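Local coordinates for protein hypothetical aldose 1-epimerase (Klebsiella pneumoniae subsp. pneumoniae MGH 78578, PDB 3TY1) that probably binds carbohydrate, as a supersandwich protein related to the galactose mutarotases, although its physiological substrate and any epimerase activity remain unestablished, at residues S55-I61 with Y183-S189; D174-E180 with H193-H199; F256-N262 with T299-D305. The contacts are given in a common frame with arbitrary orientation. Residue numbers count along the deposited sequence, not the author numbering.

Contact 1: residues S55-I61 with Y183-S189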
loop_
_atom_site.group_PDB
_atom_site.type_symbol
_atom_site.label_atom_id
_atom_site.label_comp_id
_atom_site.label_asym_id
_atom_site.label_seq_id
_atom_site.Cartn_x
_atom_site.Cartn_y
_atom_site.Cartn_z
ATOM N N SER A 55 -27.100 19.008 -9.041
ATOM C CA SER A 55 -28.008 19.865 -9.790
ATOM C C SER A 55 -29.443 19.691 -9.299
ATOM O O SER A 55 -29.852 18.570 -8.944
ATOM C CB SER A 55 -27.929 19.494 -11.246
ATOM O OG SER A 55 -26.699 19.917 -11.797
ATOM N N LYS A 56 -30.218 20.770 -9.305
ATOM C CA LYS A 56 -31.629 20.622 -8.983
ATOM C C LYS A 56 -32.347 19.923 -10.164
ATOM O O LYS A 56 -32.991 18.899 -9.943
ATOM C CB LYS A 56 -32.293 21.960 -8.633
ATOM C CG LYS A 56 -33.730 21.788 -8.074
ATOM C CD LYS A 56 -34.241 23.029 -7.323
ATOM C CE LYS A 56 -34.303 24.262 -8.224
ATOM N NZ LYS A 56 -34.889 25.453 -7.552
ATOM N N ASP A 57 -32.130 20.417 -11.400
ATOM C CA ASP A 57 -32.840 20.027 -12.608
ATOM C C ASP A 57 -31.880 19.614 -13.742
ATOM O O ASP A 57 -32.113 19.948 -14.885
ATOM C CB ASP A 57 -33.671 21.259 -13.059
ATOM C CG ASP A 57 -32.818 22.544 -13.147
ATOM O OD1 ASP A 57 -31.578 22.432 -13.135
ATOM O OD2 ASP A 57 -33.359 23.661 -13.200
ATOM N N GLY A 58 -30.778 18.957 -13.424
ATOM C CA GLY A 58 -29.796 18.606 -14.424
ATOM C C GLY A 58 -29.131 17.323 -14.044
ATOM O O GLY A 58 -29.786 16.442 -13.512
ATOM N N LEU A 59 -27.830 17.247 -14.298
ATOM C CA LEU A 59 -27.053 16.074 -13.971
ATOM C C LEU A 59 -26.390 16.240 -12.608
ATOM O O LEU A 59 -25.803 17.296 -12.311
ATOM C CB LEU A 59 -25.975 15.829 -15.008
ATOM C CG LEU A 59 -26.376 15.513 -16.454
ATOM C CD1 LEU A 59 -25.107 15.240 -17.303
ATOM C CD2 LEU A 59 -27.341 14.310 -16.443
ATOM N N THR A 60 -26.402 15.165 -11.830
ATOM C CA THR A 60 -25.627 15.108 -10.610
ATOM C C THR A 60 -24.417 14.243 -10.951
ATOM O O THR A 60 -24.552 13.082 -11.386
ATOM C CB THR A 60 -26.430 14.604 -9.400
ATOM O OG1 THR A 60 -27.394 15.598 -9.069
ATOM C CG2 THR A 60 -25.481 14.412 -8.153
ATOM N N ILE A 61 -23.235 14.841 -10.850
ATOM C CA ILE A 61 -22.024 14.209 -11.336
ATOM C C ILE A 61 -21.050 14.010 -10.199
ATOM O O ILE A 61 -20.645 15.007 -9.540
ATOM C CB ILE A 61 -21.329 15.117 -12.398
ATOM C CG1 ILE A 61 -22.276 15.374 -13.593
ATOM C CG2 ILE A 61 -19.957 14.492 -12.811
ATOM C CD1 ILE A 61 -21.727 16.451 -14.629
ATOM N N TYR A 183 -19.309 21.152 -17.376
ATOM C CA TYR A 183 -20.745 20.924 -17.282
ATOM C C TYR A 183 -21.482 22.247 -17.171
ATOM O O TYR A 183 -21.135 23.061 -16.330
ATOM C CB TYR A 183 -21.058 20.019 -16.071
ATOM C CG TYR A 183 -22.548 19.836 -15.916
ATOM C CD1 TYR A 183 -23.279 19.162 -16.898
ATOM C CD2 TYR A 183 -23.224 20.311 -14.821
ATOM C CE1 TYR A 183 -24.662 19.017 -16.816
ATOM C CE2 TYR A 183 -24.622 20.177 -14.729
ATOM C CZ TYR A 183 -25.335 19.530 -15.738
ATOM O OH TYR A 183 -26.719 19.412 -15.619
ATOM N N VAL A 184 -22.482 22.458 -18.037
ATOM C CA VAL A 184 -23.345 23.612 -17.972
ATOM C C VAL A 184 -24.577 23.215 -17.120
ATOM O O VAL A 184 -25.310 22.278 -17.448
ATOM C CB VAL A 184 -23.794 24.115 -19.359
ATOM C CG1 VAL A 184 -24.776 25.292 -19.203
ATOM C CG2 VAL A 184 -22.609 24.519 -20.187
ATOM N N PRO A 185 -24.807 23.930 -16.007
ATOM C CA PRO A 185 -25.948 23.609 -15.160
ATOM C C PRO A 185 -27.253 23.480 -15.910
ATOM O O PRO A 185 -27.539 24.289 -16.770
ATOM C CB PRO A 185 -25.981 24.795 -14.195
ATOM C CG PRO A 185 -24.577 25.042 -13.938
ATOM C CD PRO A 185 -23.918 24.896 -15.331
ATOM N N GLY A 186 -28.011 22.426 -15.634
ATOM C CA GLY A 186 -29.273 22.168 -16.362
ATOM C C GLY A 186 -29.166 21.338 -17.645
ATOM O O GLY A 186 -30.176 20.858 -18.161
ATOM N N SER A 187 -27.955 21.169 -18.151
ATOM C CA SER A 187 -27.703 20.421 -19.372
ATOM C C SER A 187 -27.848 18.918 -19.132
ATOM O O SER A 187 -27.662 18.428 -18.002
ATOM C CB SER A 187 -26.248 20.664 -19.853
ATOM O OG SER A 187 -26.060 20.032 -21.136
ATOM N N ASN A 188 -28.087 18.173 -20.206
ATOM C CA ASN A 188 -28.066 16.711 -20.143
ATOM C C ASN A 188 -26.724 16.145 -20.662
ATOM O O ASN A 188 -26.622 14.945 -20.870
ATOM C CB ASN A 188 -29.251 16.079 -20.939
ATOM C CG ASN A 188 -29.163 16.323 -22.423
ATOM O OD1 ASN A 188 -28.538 17.307 -22.847
ATOM N ND2 ASN A 188 -29.805 15.450 -23.244
ATOM N N SER A 189 -25.728 16.996 -20.925
ATOM C CA SER A 189 -24.437 16.520 -21.348
ATOM C C SER A 189 -23.312 17.119 -20.533
ATOM O O SER A 189 -23.470 18.163 -19.898
ATOM C CB SER A 189 -24.184 16.831 -22.827
ATOM O OG SER A 189 -24.015 18.218 -22.998
HETATM O O HOH W 1 -32.793 21.053 -17.099
#
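Ser-55, at the end of strand 49-55, places OG at the ring edge of Tyr-183, 3.6 Å from CE2, while this OG donates to O of Leu-59 at 2.8 Å. Asp-57 reaches across through solvent: its carbonyl O and that of Gly-186 each accept a hydrogen bond from one bridging water, at 2.6 and 2.8 Å. OD2 of Asp-57 is hydrogen-bonded to ND1 of His-31. The closest CA pair is Gly-58 and Gly-186, 4.1 Å apart; Gly-58 CA also lies 3.4 Å from OH of Tyr-183, and a CB here would clash with that OH and with N of Gly-186. Two hairpin connections from different sheets meet: the turn between strands 49-55 and 60-64, and the type II turn Val-184 to Ser-187 that links strands 173-183 and 189-198, with Gly-186 at phi 89°. Leu-59 N donates to OH of Tyr-183 (2.8 Å, 174°), and this OH in turn donates to O of Ser-187 (2.7 Å). Leu-59 CG packs on the second turn, 3.5 Å from O of Ser-187. Ile-61 lays CD1 over one face of the Tyr-183 ring, a CH-pi contact 4.1 Å from the centroid and 27° off the normal.

Contact 2: residues D174-E180 with H193-H199. With SO4 (sulfate ion), chain H.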
loop_
_atom_site.group_PDB
_atom_site.type_symbol
_atom_site.label_atom_id
_atom_site.label_comp_id
_atom_site.label_asym_id
_atom_site.label_seq_id
_atom_site.Cartn_x
_atom_site.Cartn_y
_atom_site.Cartn_z
ATOM N N ASP A 174 7.799 10.740 -17.105
ATOM C CA ASP A 174 7.159 11.880 -16.450
ATOM C C ASP A 174 5.985 12.290 -17.322
ATOM O O ASP A 174 6.006 13.299 -18.052
ATOM C CB ASP A 174 8.117 13.049 -16.126
ATOM C CG ASP A 174 7.521 14.027 -15.075
ATOM O OD1 ASP A 174 6.383 13.765 -14.567
ATOM O OD2 ASP A 174 8.183 15.042 -14.730
ATOM N N LEU A 175 4.975 11.437 -17.289
ATOM C CA LEU A 175 3.731 11.663 -17.980
ATOM C C LEU A 175 2.755 12.240 -16.972
ATOM O O LEU A 175 2.655 11.742 -15.836
ATOM C CB LEU A 175 3.206 10.354 -18.548
ATOM C CG LEU A 175 3.931 9.708 -19.734
ATOM C CD1 LEU A 175 3.173 8.446 -20.044
ATOM C CD2 LEU A 175 4.026 10.634 -20.958
ATOM N N GLN A 176 2.052 13.301 -17.364
ATOM C CA GLN A 176 1.072 13.924 -16.488
ATOM C C GLN A 176 -0.154 14.322 -17.306
ATOM O O GLN A 176 -0.019 14.898 -18.374
ATOM C CB GLN A 176 1.664 15.164 -15.805
ATOM C CG GLN A 176 3.030 14.956 -15.140
ATOM C CD GLN A 176 3.523 16.184 -14.374
ATOM O OE1 GLN A 176 2.785 17.135 -14.164
ATOM N NE2 GLN A 176 4.749 16.141 -13.930
ATOM N N THR A 177 -1.335 14.056 -16.773
ATOM C CA THR A 177 -2.585 14.368 -17.447
ATOM C C THR A 177 -3.393 15.377 -16.665
ATOM O O THR A 177 -3.733 15.118 -15.514
ATOM C CB THR A 177 -3.429 13.102 -17.615
ATOM O OG1 THR A 177 -2.650 12.151 -18.336
ATOM C CG2 THR A 177 -4.719 13.430 -18.399
ATOM N N LEU A 178 -3.646 16.536 -17.269
ATOM C CA LEU A 178 -4.530 17.527 -16.674
ATOM C C LEU A 178 -5.895 17.142 -17.175
ATOM O O LEU A 178 -6.254 17.438 -18.322
ATOM C CB LEU A 178 -4.159 18.964 -17.042
ATOM C CG LEU A 178 -5.012 20.082 -16.396
ATOM C CD1 LEU A 178 -5.022 19.982 -14.866
ATOM C CD2 LEU A 178 -4.516 21.496 -16.847
ATOM N N THR A 179 -6.655 16.450 -16.322
ATOM C CA THR A 179 -8.021 16.055 -16.656
ATOM C C THR A 179 -8.948 17.257 -16.492
ATOM O O THR A 179 -8.694 18.134 -15.642
ATOM C CB THR A 179 -8.558 14.902 -15.796
ATOM O OG1 THR A 179 -8.743 15.358 -14.463
ATOM C CG2 THR A 179 -7.651 13.646 -15.810
ATOM N N GLU A 180 -10.008 17.323 -17.305
ATOM C CA GLU A 180 -10.998 18.403 -17.151
ATOM C C GLU A 180 -12.373 17.935 -17.576
ATOM O O GLU A 180 -12.543 17.391 -18.679
ATOM C CB GLU A 180 -10.620 19.680 -17.934
ATOM C CG GLU A 180 -11.543 20.864 -17.609
ATOM C CD GLU A 180 -11.138 22.189 -18.297
ATOM O OE1 GLU A 180 -11.336 22.347 -19.519
ATOM O OE2 GLU A 180 -10.657 23.078 -17.582
ATOM N N HIS A 193 -12.090 17.240 -21.516
ATOM C CA HIS A 193 -11.036 17.857 -22.293
ATOM C C HIS A 193 -9.755 17.631 -21.547
ATOM O O HIS A 193 -9.256 18.514 -20.870
ATOM C CB HIS A 193 -11.326 19.335 -22.501
ATOM C CG HIS A 193 -12.555 19.563 -23.311
ATOM N ND1 HIS A 193 -12.588 19.369 -24.676
ATOM C CD2 HIS A 193 -13.819 19.876 -22.943
ATOM C CE1 HIS A 193 -13.811 19.603 -25.117
ATOM N NE2 HIS A 193 -14.572 19.931 -24.089
ATOM N N ASP A 194 -9.256 16.402 -21.623
ATOM C CA ASP A 194 -8.044 16.023 -20.943
ATOM C C ASP A 194 -6.848 16.359 -21.830
ATOM O O ASP A 194 -6.948 16.300 -23.069
ATOM C CB ASP A 194 -8.011 14.505 -20.598
ATOM C CG ASP A 194 -9.198 14.042 -19.782
ATOM O OD1 ASP A 194 -9.836 14.861 -19.051
ATOM O OD2 ASP A 194 -9.521 12.829 -19.893
ATOM N N VAL A 195 -5.719 16.672 -21.196
ATOM C CA VAL A 195 -4.470 16.930 -21.896
ATOM C C VAL A 195 -3.336 16.132 -21.228
ATOM O O VAL A 195 -2.983 16.384 -20.086
ATOM C CB VAL A 195 -4.080 18.439 -21.924
ATOM C CG1 VAL A 195 -2.789 18.640 -22.755
ATOM C CG2 VAL A 195 -5.225 19.321 -22.467
ATOM N N LEU A 196 -2.808 15.147 -21.939
ATOM C CA LEU A 196 -1.652 14.371 -21.494
ATOM C C LEU A 196 -0.420 15.128 -21.973
ATOM O O LEU A 196 -0.362 15.519 -23.163
ATOM C CB LEU A 196 -1.665 12.991 -22.138
ATOM C CG LEU A 196 -0.436 12.092 -21.960
ATOM C CD1 LEU A 196 -0.296 11.637 -20.532
ATOM C CD2 LEU A 196 -0.529 10.925 -22.890
ATOM N N THR A 197 0.536 15.347 -21.082
ATOM C CA THR A 197 1.801 15.978 -21.445
ATOM C C THR A 197 2.983 15.136 -21.001
ATOM O O THR A 197 3.025 14.612 -19.878
ATOM C CB THR A 197 1.933 17.399 -20.876
ATOM O OG1 THR A 197 0.834 18.180 -21.334
ATOM C CG2 THR A 197 3.209 18.077 -21.325
ATOM N N ASN A 198 3.948 14.998 -21.910
ATOM C CA ASN A 198 5.196 14.318 -21.600
ATOM C C ASN A 198 6.172 15.381 -21.115
ATOM O O ASN A 198 6.678 16.172 -21.907
ATOM C CB ASN A 198 5.744 13.585 -22.816
ATOM C CG ASN A 198 7.070 12.930 -22.550
ATOM O OD1 ASN A 198 7.515 12.859 -21.413
ATOM N ND2 ASN A 198 7.687 12.400 -23.585
ATOM N N HIS A 199 6.398 15.415 -19.802
ATOM C CA HIS A 199 7.310 16.402 -19.202
ATOM C C HIS A 199 8.765 15.970 -19.236
ATOM O O HIS A 199 9.626 16.707 -18.772
ATOM C CB HIS A 199 6.896 16.698 -17.750
ATOM C CG HIS A 199 5.610 17.452 -17.617
ATOM N ND1 HIS A 199 5.563 18.766 -17.211
ATOM C CD2 HIS A 199 4.326 17.070 -17.797
ATOM C CE1 HIS A 199 4.306 19.174 -17.178
ATOM N NE2 HIS A 199 3.532 18.164 -17.526
HETATM S S SO4 H . -17.378 21.937 -24.803
HETATM O O1 SO4 H . -18.841 21.918 -24.901
HETATM O O2 SO4 H . -16.773 22.786 -25.824
HETATM O O3 SO4 H . -17.007 22.465 -23.494
HETATM O O4 SO4 H . -16.858 20.577 -24.992
HETATM O O HOH W 2 7.876 10.589 -19.951
HETATM O O HOH W 3 10.463 15.585 -16.018
HETATM O O HOH W 4 -7.010 19.790 -19.568
#
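Gln-176 sets OE1 over one face of the His-199 imidazole, 3.6 Å from NE2 of His-199; NE2 of Gln-176 donates to OD1 of Asp-174 (3.0 Å, 177°), which also bonds Ser-168. Beneath it the backbones run antiparallel at 167°, their axes approaching to 4.6 Å. Gln-176 and Thr-197 form a hydrogen-bonded pair (N to O 3.0 Å, O to N 2.8 Å), as do Leu-178 and Val-195 (Leu-178 N to Val-195 O 2.9 Å, Val-195 N to Leu-178 O 3.0 Å). At the far end, His-193 N donates to O of Glu-180 (2.9 Å), but Glu-180 N turns to OD1 of Asp-194 (3.0 Å), whose OD2 is hydrogen-bonded to Tyr-210 and salt-bridged to Arg-116. His-193 NE2 donates to O4 of a sulfate (2.5 Å), probably from the crystallisation liquor. This beta hairpin lies inside the large antiparallel sheet of the supersandwich: strand 159-169 flanks 173-183, strand 342-352 flanks 189-198, and Thr-177 and Leu-196 meet Tyr-119 of strand 114-119.

Contact 3: residues F256-N262 with T299-D305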
loop_
_atom_site.group_PDB
_atom_site.type_symbol
_atom_site.label_atom_id
_atom_site.label_comp_id
_atom_site.label_asym_id
_atom_site.label_seq_id
_atom_site.Cartn_x
_atom_site.Cartn_y
_atom_site.Cartn_z
ATOM N N PHE A 256 -22.624 -16.088 -18.334
ATOM C CA PHE A 256 -22.306 -15.412 -19.577
ATOM C C PHE A 256 -20.876 -14.893 -19.539
ATOM O O PHE A 256 -20.156 -14.956 -20.538
ATOM C CB PHE A 256 -23.262 -14.247 -19.758
ATOM C CG PHE A 256 -23.088 -13.526 -21.062
ATOM C CD1 PHE A 256 -23.716 -13.990 -22.204
ATOM C CD2 PHE A 256 -22.288 -12.399 -21.141
ATOM C CE1 PHE A 256 -23.554 -13.347 -23.415
ATOM C CE2 PHE A 256 -22.119 -11.743 -22.344
ATOM C CZ PHE A 256 -22.769 -12.208 -23.486
ATOM N N ASP A 257 -20.496 -14.356 -18.368
ATOM C CA ASP A 257 -19.235 -13.663 -18.163
ATOM C C ASP A 257 -19.194 -12.382 -19.006
ATOM O O ASP A 257 -19.740 -11.370 -18.601
ATOM C CB ASP A 257 -17.988 -14.543 -18.408
ATOM C CG ASP A 257 -16.674 -13.812 -18.004
ATOM O OD1 ASP A 257 -16.645 -13.132 -16.951
ATOM O OD2 ASP A 257 -15.674 -13.916 -18.711
ATOM N N GLU A 258 -18.564 -12.427 -20.173
ATOM C CA GLU A 258 -18.497 -11.272 -21.060
ATOM C C GLU A 258 -18.192 -11.664 -22.490
ATOM O O GLU A 258 -17.616 -12.742 -22.761
ATOM C CB GLU A 258 -17.408 -10.293 -20.584
ATOM C CG GLU A 258 -15.989 -10.842 -20.654
ATOM C CD GLU A 258 -14.941 -9.897 -20.123
ATOM O OE1 GLU A 258 -15.166 -9.286 -19.051
ATOM O OE2 GLU A 258 -13.865 -9.801 -20.753
HETATM N N MSE A 259 -18.579 -10.782 -23.405
HETATM C CA MSE A 259 -18.117 -10.890 -24.805
HETATM C C MSE A 259 -17.633 -9.494 -25.185
HETATM O O MSE A 259 -18.310 -8.489 -24.916
HETATM C CB MSE A 259 -19.208 -11.421 -25.740
HETATM C CG MSE A 259 -19.514 -12.849 -25.503
HETATM SE SE MSE A 259 -20.801 -13.531 -26.752
HETATM C CE MSE A 259 -20.846 -15.360 -26.069
ATOM N N VAL A 260 -16.419 -9.435 -25.710
ATOM C CA VAL A 260 -15.815 -8.177 -26.091
ATOM C C VAL A 260 -15.619 -8.175 -27.595
ATOM O O VAL A 260 -15.341 -9.232 -28.150
ATOM C CB VAL A 260 -14.484 -7.981 -25.367
ATOM C CG1 VAL A 260 -13.794 -6.717 -25.870
ATOM C CG2 VAL A 260 -14.760 -7.884 -23.850
ATOM N N PHE A 261 -15.801 -6.995 -28.224
ATOM C CA PHE A 261 -15.645 -6.820 -29.664
ATOM C C PHE A 261 -14.760 -5.626 -29.933
ATOM O O PHE A 261 -14.849 -4.559 -29.247
ATOM C CB PHE A 261 -17.008 -6.677 -30.349
ATOM C CG PHE A 261 -17.902 -7.871 -30.126
ATOM C CD1 PHE A 261 -17.799 -8.992 -30.945
ATOM C CD2 PHE A 261 -18.792 -7.903 -29.064
ATOM C CE1 PHE A 261 -18.588 -10.122 -30.712
ATOM C CE2 PHE A 261 -19.590 -9.022 -28.832
ATOM C CZ PHE A 261 -19.495 -10.122 -29.669
ATOM N N ASN A 262 -13.881 -5.819 -30.906
ATOM C CA ASN A 262 -12.967 -4.789 -31.343
ATOM C C ASN A 262 -13.503 -4.124 -32.582
ATOM O O ASN A 262 -13.707 -4.804 -33.583
ATOM C CB ASN A 262 -11.617 -5.400 -31.620
ATOM C CG ASN A 262 -10.972 -5.967 -30.380
ATOM O OD1 ASN A 262 -11.039 -5.373 -29.294
ATOM N ND2 ASN A 262 -10.297 -7.110 -30.545
ATOM N N THR A 299 -13.702 -0.266 -28.278
ATOM C CA THR A 299 -13.976 -1.583 -27.696
ATOM C C THR A 299 -15.376 -1.575 -27.127
ATOM O O THR A 299 -15.787 -0.598 -26.464
ATOM C CB THR A 299 -12.954 -1.913 -26.567
ATOM O OG1 THR A 299 -11.639 -1.960 -27.117
ATOM C CG2 THR A 299 -13.282 -3.257 -25.857
ATOM N N LEU A 300 -16.102 -2.655 -27.391
ATOM C CA LEU A 300 -17.447 -2.869 -26.879
ATOM C C LEU A 300 -17.330 -4.041 -25.903
ATOM O O LEU A 300 -16.966 -5.145 -26.297
ATOM C CB LEU A 300 -18.378 -3.233 -28.044
ATOM C CG LEU A 300 -19.831 -3.609 -27.702
ATOM C CD1 LEU A 300 -20.577 -2.481 -26.945
ATOM C CD2 LEU A 300 -20.599 -4.037 -28.953
ATOM N N TRP A 301 -17.631 -3.789 -24.629
ATOM C CA TRP A 301 -17.551 -4.782 -23.576
ATOM C C TRP A 301 -18.999 -5.099 -23.219
ATOM O O TRP A 301 -19.698 -4.222 -22.757
ATOM C CB TRP A 301 -16.760 -4.191 -22.366
ATOM C CG TRP A 301 -16.754 -5.000 -21.132
ATOM C CD1 TRP A 301 -16.507 -6.340 -21.028
ATOM C CD2 TRP A 301 -16.990 -4.528 -19.795
ATOM N NE1 TRP A 301 -16.583 -6.728 -19.709
ATOM C CE2 TRP A 301 -16.843 -5.635 -18.931
ATOM C CE3 TRP A 301 -17.266 -3.265 -19.240
ATOM C CZ2 TRP A 301 -17.038 -5.535 -17.538
ATOM C CZ3 TRP A 301 -17.404 -3.152 -17.851
ATOM C CH2 TRP A 301 -17.293 -4.296 -17.022
ATOM N N LYS A 302 -19.450 -6.321 -23.510
ATOM C CA LYS A 302 -20.826 -6.738 -23.233
ATOM C C LYS A 302 -20.751 -7.691 -22.047
ATOM O O LYS A 302 -20.485 -8.867 -22.205
ATOM C CB LYS A 302 -21.467 -7.431 -24.428
ATOM C CG LYS A 302 -21.410 -6.584 -25.697
ATOM C CD LYS A 302 -22.142 -7.274 -26.880
ATOM C CE LYS A 302 -23.632 -7.023 -26.878
ATOM N NZ LYS A 302 -24.250 -7.379 -28.218
ATOM N N ASN A 303 -20.992 -7.158 -20.864
ATOM C CA ASN A 303 -20.874 -7.931 -19.620
ATOM C C ASN A 303 -22.280 -8.153 -19.087
ATOM O O ASN A 303 -22.638 -7.643 -18.016
ATOM C CB ASN A 303 -19.944 -7.189 -18.640
ATOM C CG ASN A 303 -19.390 -8.099 -17.537
ATOM O OD1 ASN A 303 -18.269 -8.554 -17.627
ATOM N ND2 ASN A 303 -20.202 -8.397 -16.519
ATOM N N THR A 304 -23.067 -8.926 -19.845
ATOM C CA THR A 304 -24.481 -9.136 -19.525
ATOM C C THR A 304 -24.679 -10.380 -18.654
ATOM O O THR A 304 -25.496 -11.251 -18.953
ATOM C CB THR A 304 -25.338 -9.145 -20.789
ATOM O OG1 THR A 304 -24.773 -10.080 -21.718
ATOM C CG2 THR A 304 -25.350 -7.731 -21.386
ATOM N N ASP A 305 -23.956 -10.413 -17.528
ATOM C CA ASP A 305 -24.047 -11.505 -16.568
ATOM C C ASP A 305 -25.178 -11.135 -15.558
ATOM O O ASP A 305 -26.049 -10.297 -15.860
ATOM C CB ASP A 305 -22.659 -11.761 -15.905
ATOM C CG ASP A 305 -22.490 -13.208 -15.387
ATOM O OD1 ASP A 305 -23.011 -13.502 -14.319
ATOM O OD2 ASP A 305 -21.863 -14.058 -16.053
HETATM O O HOH W 5 -19.056 -10.919 -15.555
HETATM O O HOH W 6 -10.564 -4.511 -26.697
#
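Four backbone hydrogen bonds define the register of strands 259-262 and 299-304, which run antiparallel at 168° with axes 4.8 Å apart at closest approach. Met-259, a selenomethionine, pairs with Lys-302 (N to O 3.0 Å, O to N 2.8 Å), and Phe-261 with Leu-300 (Phe-261 N to Leu-300 O and Leu-300 N to Phe-261 O, each 2.9 Å). Before the strand, Asp-257 N is satisfied by OD2 of Asp-305 at 2.7 Å, and Trp-301 NE1 donates to OE1 of Glu-258 (3.0 Å, 147°). Lys-171 of the third subunit forms a salt bridge with OE1 of Glu-258 and a hydrogen bond with OD1 of Asn-303, and Tyr-202 of that subunit is hydrogen-bonded to OD1 of Asp-305, so this end lies at a subunit interface. The pairing belongs to the mixed sheet of the supersandwich, where strand 231-234 borders 259-265 and strand 311-318 borders 297-304. Asn-303 ND2 donates to a water (2.9 Å) that donates a hydrogen bond to O of Asp-257 (3.2 Å). A second water donates to OD1 of Asn-262 and lies 2.8 Å from it and from OG1 of Thr-299. Lys-302 sends NZ away to the carbonyls of Trp-246 and Thr-248, leaving CD against the ring edge of Phe-261, 3.7 Å from CE2. Val-260 CG2 touches Trp-301 CD1 at 3.7 Å.

How the contacts relate
From the N terminus, the chain first passes residues 55-61, the turn that joins two strands of the six-stranded sheet. It then runs through strand 173-183, whose residues 174-180 open contact 2, and directly into 183-189, which closes contact 1. Residues 193-199 close contact 2 shortly afterwards, so these two contacts cross: contact 1 ties the six-stranded sheet to the turn of a hairpin, and contact 2 pairs that hairpin's own strands in the ten-stranded sheet. Contact 3 follows in series, closing a 36-residue loop that passes through strands 272-278 and 285-291 of the ten-stranded sheet and returns to the mixed sheet, about 16 Å from contact 2 between nearest atoms, across the chain's centre.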